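Side-chain contact in flavin-containing monooxygenase (Allium sativum, PDB 6WPU), which probably uses its FAD cofactor and molecular oxygen to oxidise the sulfur of S-allyl-L-cysteine, a step toward the flavour compounds of garlic: residues 401-406 and 417-422. Sequence-based numbering, arbitrary orientation.
Sequences YDDWLA and WRRLMY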
ATOM      1  N   TYR A 401      13.470  -4.755  -9.888  1.00 47.41           N
ATOM      2  CA  TYR A 401      12.353  -4.199 -10.640  1.00 46.33           C
ATOM      3  C   TYR A 401      12.510  -2.693 -10.808  1.00 46.10           C
ATOM      4  O   TYR A 401      12.391  -2.165 -11.924  1.00 43.10           O
ATOM      5  CB  TYR A 401      11.039  -4.540  -9.935  1.00 38.21           C
ATOM      6  CG  TYR A 401       9.823  -3.876 -10.533  1.00 40.64           C
ATOM      7  CD1 TYR A 401       9.272  -2.744  -9.950  1.00 36.54           C
ATOM      8  CD2 TYR A 401       9.224  -4.378 -11.682  1.00 42.75           C
ATOM      9  CE1 TYR A 401       8.152  -2.133 -10.483  1.00 37.38           C
ATOM     10  CE2 TYR A 401       8.102  -3.761 -12.238  1.00 39.01           C
ATOM     11  CZ  TYR A 401       7.574  -2.637 -11.634  1.00 41.59           C
ATOM     12  OH  TYR A 401       6.454  -2.018 -12.178  1.00 36.74           O
ATOM     13  N   ASP A 402      12.763  -1.982  -9.701  1.00 45.40           N
ATOM     14  CA  ASP A 402      13.052  -0.551  -9.775  1.00 45.99           C
ATOM     15  C   ASP A 402      14.170  -0.266 -10.772  1.00 49.82           C
ATOM     16  O   ASP A 402      14.057   0.639 -11.605  1.00 46.74           O
ATOM     17  CB  ASP A 402      13.447  -0.009  -8.400  1.00 49.56           C
ATOM     18  CG  ASP A 402      12.278   0.098  -7.438  1.00 50.83           C
ATOM     19  OD1 ASP A 402      11.105  -0.039  -7.854  1.00 46.50           O
ATOM     20  OD2 ASP A 402      12.552   0.334  -6.246  1.00 48.67           O
ATOM     21  N   ASP A 403      15.271  -1.023 -10.690  1.00 47.51           N
ATOM     22  CA  ASP A 403      16.398  -0.767 -11.582  1.00 47.62           C
ATOM     23  C   ASP A 403      16.020  -1.011 -13.036  1.00 49.81           C
ATOM     24  O   ASP A 403      16.481  -0.289 -13.928  1.00 47.58           O
ATOM     25  CB  ASP A 403      17.602  -1.625 -11.195  1.00 51.30           C
ATOM     26  CG  ASP A 403      18.331  -1.094  -9.973  1.00 59.35           C
ATOM     27  OD1 ASP A 403      18.062   0.053  -9.574  1.00 59.41           O
ATOM     28  OD2 ASP A 403      19.170  -1.829  -9.405  1.00 65.23           O
ATOM     29  N   TRP A 404      15.193  -2.031 -13.303  1.00 47.87           N
ATOM     30  CA  TRP A 404      14.705  -2.227 -14.665  1.00 46.95           C
ATOM     31  C   TRP A 404      13.952  -0.990 -15.154  1.00 49.26           C
ATOM     32  O   TRP A 404      14.150  -0.534 -16.288  1.00 50.97           O
ATOM     33  CB  TRP A 404      13.811  -3.467 -14.748  1.00 45.72           C
ATOM     34  CG  TRP A 404      13.393  -3.768 -16.158  1.00 50.37           C
ATOM     35  CD1 TRP A 404      14.050  -4.557 -17.052  1.00 54.70           C
ATOM     36  CD2 TRP A 404      12.245  -3.248 -16.848  1.00 50.83           C
ATOM     37  NE1 TRP A 404      13.382  -4.571 -18.255  1.00 56.12           N
ATOM     38  CE2 TRP A 404      12.272  -3.775 -18.157  1.00 52.02           C
ATOM     39  CE3 TRP A 404      11.200  -2.393 -16.486  1.00 45.87           C
ATOM     40  CZ2 TRP A 404      11.295  -3.483 -19.102  1.00 45.79           C
ATOM     41  CZ3 TRP A 404      10.223  -2.096 -17.429  1.00 46.40           C
ATOM     42  CH2 TRP A 404      10.276  -2.647 -18.722  1.00 43.43           C
ATOM     43  N   LEU A 405      13.098  -0.425 -14.305  1.00 44.86           N
ATOM     44  CA  LEU A 405      12.408   0.803 -14.669  1.00 37.90           C
ATOM     45  C   LEU A 405      13.401   1.940 -14.874  1.00 43.83           C
ATOM     46  O   LEU A 405      13.315   2.684 -15.858  1.00 44.29           O
ATOM     47  CB  LEU A 405      11.379   1.163 -13.595  1.00 35.25           C
ATOM     48  CG  LEU A 405      10.142   0.265 -13.466  1.00 39.45           C
ATOM     49  CD1 LEU A 405       9.356   0.587 -12.196  1.00 38.42           C
ATOM     50  CD2 LEU A 405       9.268   0.407 -14.679  1.00 36.46           C
ATOM     51  N   ALA A 406      14.367   2.084 -13.959  1.00 46.57           N
ATOM     52  CA  ALA A 406      15.366   3.143 -14.100  1.00 49.49           C
ATOM     53  C   ALA A 406      16.136   3.010 -15.411  1.00 50.76           C
ATOM     54  O   ALA A 406      16.397   4.008 -16.100  1.00 50.21           O
ATOM     55  CB  ALA A 406      16.328   3.124 -12.912  1.00 47.39           C
ATOM     56  N   TRP A 417      23.381   1.761  -0.485  1.00 54.04           N
ATOM     57  CA  TRP A 417      22.990   1.921   0.911  1.00 54.93           C
ATOM     58  C   TRP A 417      21.495   1.667   1.103  1.00 55.34           C
ATOM     59  O   TRP A 417      21.078   1.194   2.167  1.00 53.06           O
ATOM     60  CB  TRP A 417      23.382   3.317   1.420  1.00 53.15           C
ATOM     61  CG  TRP A 417      22.652   4.462   0.769  1.00 54.37           C
ATOM     62  CD1 TRP A 417      23.144   5.304  -0.182  1.00 53.26           C
ATOM     63  CD2 TRP A 417      21.293   4.894   1.024  1.00 52.90           C
ATOM     64  NE1 TRP A 417      22.186   6.228  -0.541  1.00 56.30           N
ATOM     65  CE2 TRP A 417      21.043   5.999   0.182  1.00 50.57           C
ATOM     66  CE3 TRP A 417      20.272   4.455   1.886  1.00 47.92           C
ATOM     67  CZ2 TRP A 417      19.811   6.665   0.164  1.00 54.43           C
ATOM     68  CZ3 TRP A 417      19.044   5.110   1.862  1.00 50.31           C
ATOM     69  CH2 TRP A 417      18.827   6.208   1.010  1.00 52.15           C
ATOM     70  N   ARG A 418      20.680   1.949   0.084  1.00 55.53           N
ATOM     71  CA  ARG A 418      19.240   1.768   0.224  1.00 52.18           C
ATOM     72  C   ARG A 418      18.869   0.296   0.142  1.00 52.63           C
ATOM     73  O   ARG A 418      17.992  -0.166   0.882  1.00 48.42           O
ATOM     74  CB  ARG A 418      18.486   2.586  -0.833  1.00 51.01           C
ATOM     75  CG  ARG A 418      17.047   2.952  -0.424  1.00 48.26           C
ATOM     76  CD  ARG A 418      16.237   3.573  -1.574  1.00 47.12           C
ATOM     77  NE  ARG A 418      16.652   4.915  -1.984  1.00 48.93           N
ATOM     78  CZ  ARG A 418      15.951   6.027  -1.756  1.00 51.93           C
ATOM     79  NH1 ARG A 418      14.794   5.957  -1.098  1.00 47.44           N
ATOM     80  NH2 ARG A 418      16.396   7.211  -2.194  1.00 43.80           N
ATOM     81  N   ARG A 419      19.538  -0.457  -0.738  1.00 55.59           N
ATOM     82  CA  ARG A 419      19.355  -1.906  -0.745  1.00 55.52           C
ATOM     83  C   ARG A 419      19.755  -2.503   0.596  1.00 56.37           C
ATOM     84  O   ARG A 419      19.035  -3.335   1.161  1.00 50.54           O
ATOM     85  CB  ARG A 419      20.161  -2.542  -1.876  1.00 52.78           C
ATOM     86  CG  ARG A 419      19.535  -2.436  -3.273  1.00 45.97           C
ATOM     87  CD  ARG A 419      20.479  -3.036  -4.293  1.00 52.08           C
ATOM     88  NE  ARG A 419      19.992  -2.985  -5.672  1.00 55.30           N
ATOM     89  CZ  ARG A 419      19.331  -3.981  -6.254  1.00 55.15           C
ATOM     90  NH1 ARG A 419      19.059  -5.088  -5.568  1.00 51.20           N
ATOM     91  NH2 ARG A 419      18.927  -3.865  -7.507  1.00 52.18           N
ATOM     92  N   LEU A 420      20.901  -2.069   1.130  1.00 54.53           N
ATOM     93  CA  LEU A 420      21.408  -2.641   2.370  1.00 52.71           C
ATOM     94  C   LEU A 420      20.534  -2.258   3.564  1.00 53.84           C
ATOM     95  O   LEU A 420      20.288  -3.088   4.448  1.00 54.24           O
ATOM     96  CB  LEU A 420      22.860  -2.207   2.591  1.00 52.36           C
ATOM     97  CG  LEU A 420      23.878  -2.734   1.578  1.00 68.02           C
ATOM     98  CD1 LEU A 420      25.251  -2.121   1.819  1.00 66.40           C
ATOM     99  CD2 LEU A 420      23.938  -4.263   1.609  1.00 67.16           C
ATOM    100  N   MET A 421      20.071  -1.007   3.621  1.00 54.53           N
ATOM    101  CA  MET A 421      19.198  -0.612   4.722  1.00 51.83           C
ATOM    102  C   MET A 421      17.926  -1.444   4.726  1.00 51.37           C
ATOM    103  O   MET A 421      17.447  -1.862   5.793  1.00 50.19           O
ATOM    104  CB  MET A 421      18.849   0.869   4.627  1.00 54.06           C
ATOM    105  CG  MET A 421      19.749   1.824   5.376  1.00 57.36           C
ATOM    106  SD  MET A 421      19.011   3.477   5.332  1.00 57.31           S
ATOM    107  CE  MET A 421      20.431   4.482   5.723  1.00 51.92           C
ATOM    108  N   TYR A 422      17.373  -1.706   3.537  1.00 47.55           N
ATOM    109  CA  TYR A 422      16.169  -2.523   3.441  1.00 49.96           C
ATOM    110  C   TYR A 422      16.408  -3.932   3.970  1.00 53.76           C
ATOM    111  O   TYR A 422      15.566  -4.475   4.697  1.00 49.11           O
ATOM    112  CB  TYR A 422      15.673  -2.584   2.000  1.00 47.97           C
ATOM    113  CG  TYR A 422      14.415  -3.399   1.877  1.00 53.34           C
ATOM    114  CD1 TYR A 422      13.186  -2.862   2.226  1.00 53.48           C
ATOM    115  CD2 TYR A 422      14.454  -4.717   1.437  1.00 55.81           C
ATOM    116  CE1 TYR A 422      12.025  -3.613   2.129  1.00 59.76           C
ATOM    117  CE2 TYR A 422      13.298  -5.476   1.341  1.00 54.25           C
ATOM    118  CZ  TYR A 422      12.091  -4.920   1.687  1.00 58.54           C
ATOM    119  OH  TYR A 422      10.943  -5.669   1.580  1.00 60.62           O
TER
HETATM  120  O   HOH W   1      20.669  -0.640  -7.495  1.00 46.10           O
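The side chains of Asp-403 and Arg-419 come from opposite directions and meet in a salt bridge: NH2 of Arg-419 donates to OD2 of Asp-403 over 2.8 Å, with an N-H...O angle of 160°. The carboxylate oxygen lies in the guanidinium plane, at its edge, where the N-H bonds point. On the acid's side the nitrogen sits 47° off the carboxylate plane, and the two planes are turned 49° apart; a single N-O pair bonds, and the groups do not form a flat, two-bond pair. Arginine suits the place by its length: with the chain extended from CG to NE, it spans the gap between helices whose backbones stay well apart.

A water adds a second, indirect link along the same edge. It donates to OD2 of Asp-403 at 2.7 Å and accepts from NE of Arg-419 at 3.0 Å, so this one oxygen takes both the direct bond and the bridged one.

The contact ties helix 398-409 to helix 416-431, successive members of the helical C-terminal part of this FAD-dependent monooxygenase, at the protein surface. A short aspartate suits this position on helix 398-409, since its OD1 can take the backbone N-H of Ile-414 in the connection to the next helix while OD2 is left for the arginine.

A second acid shares the positive charge, Asp-400 forming a salt bridge with the same NH2 through OD1. Replacing Arg-419 with a leucine would probably leave Asp-403 and Asp-400 without their shared counter-charge and the water without its NE donor.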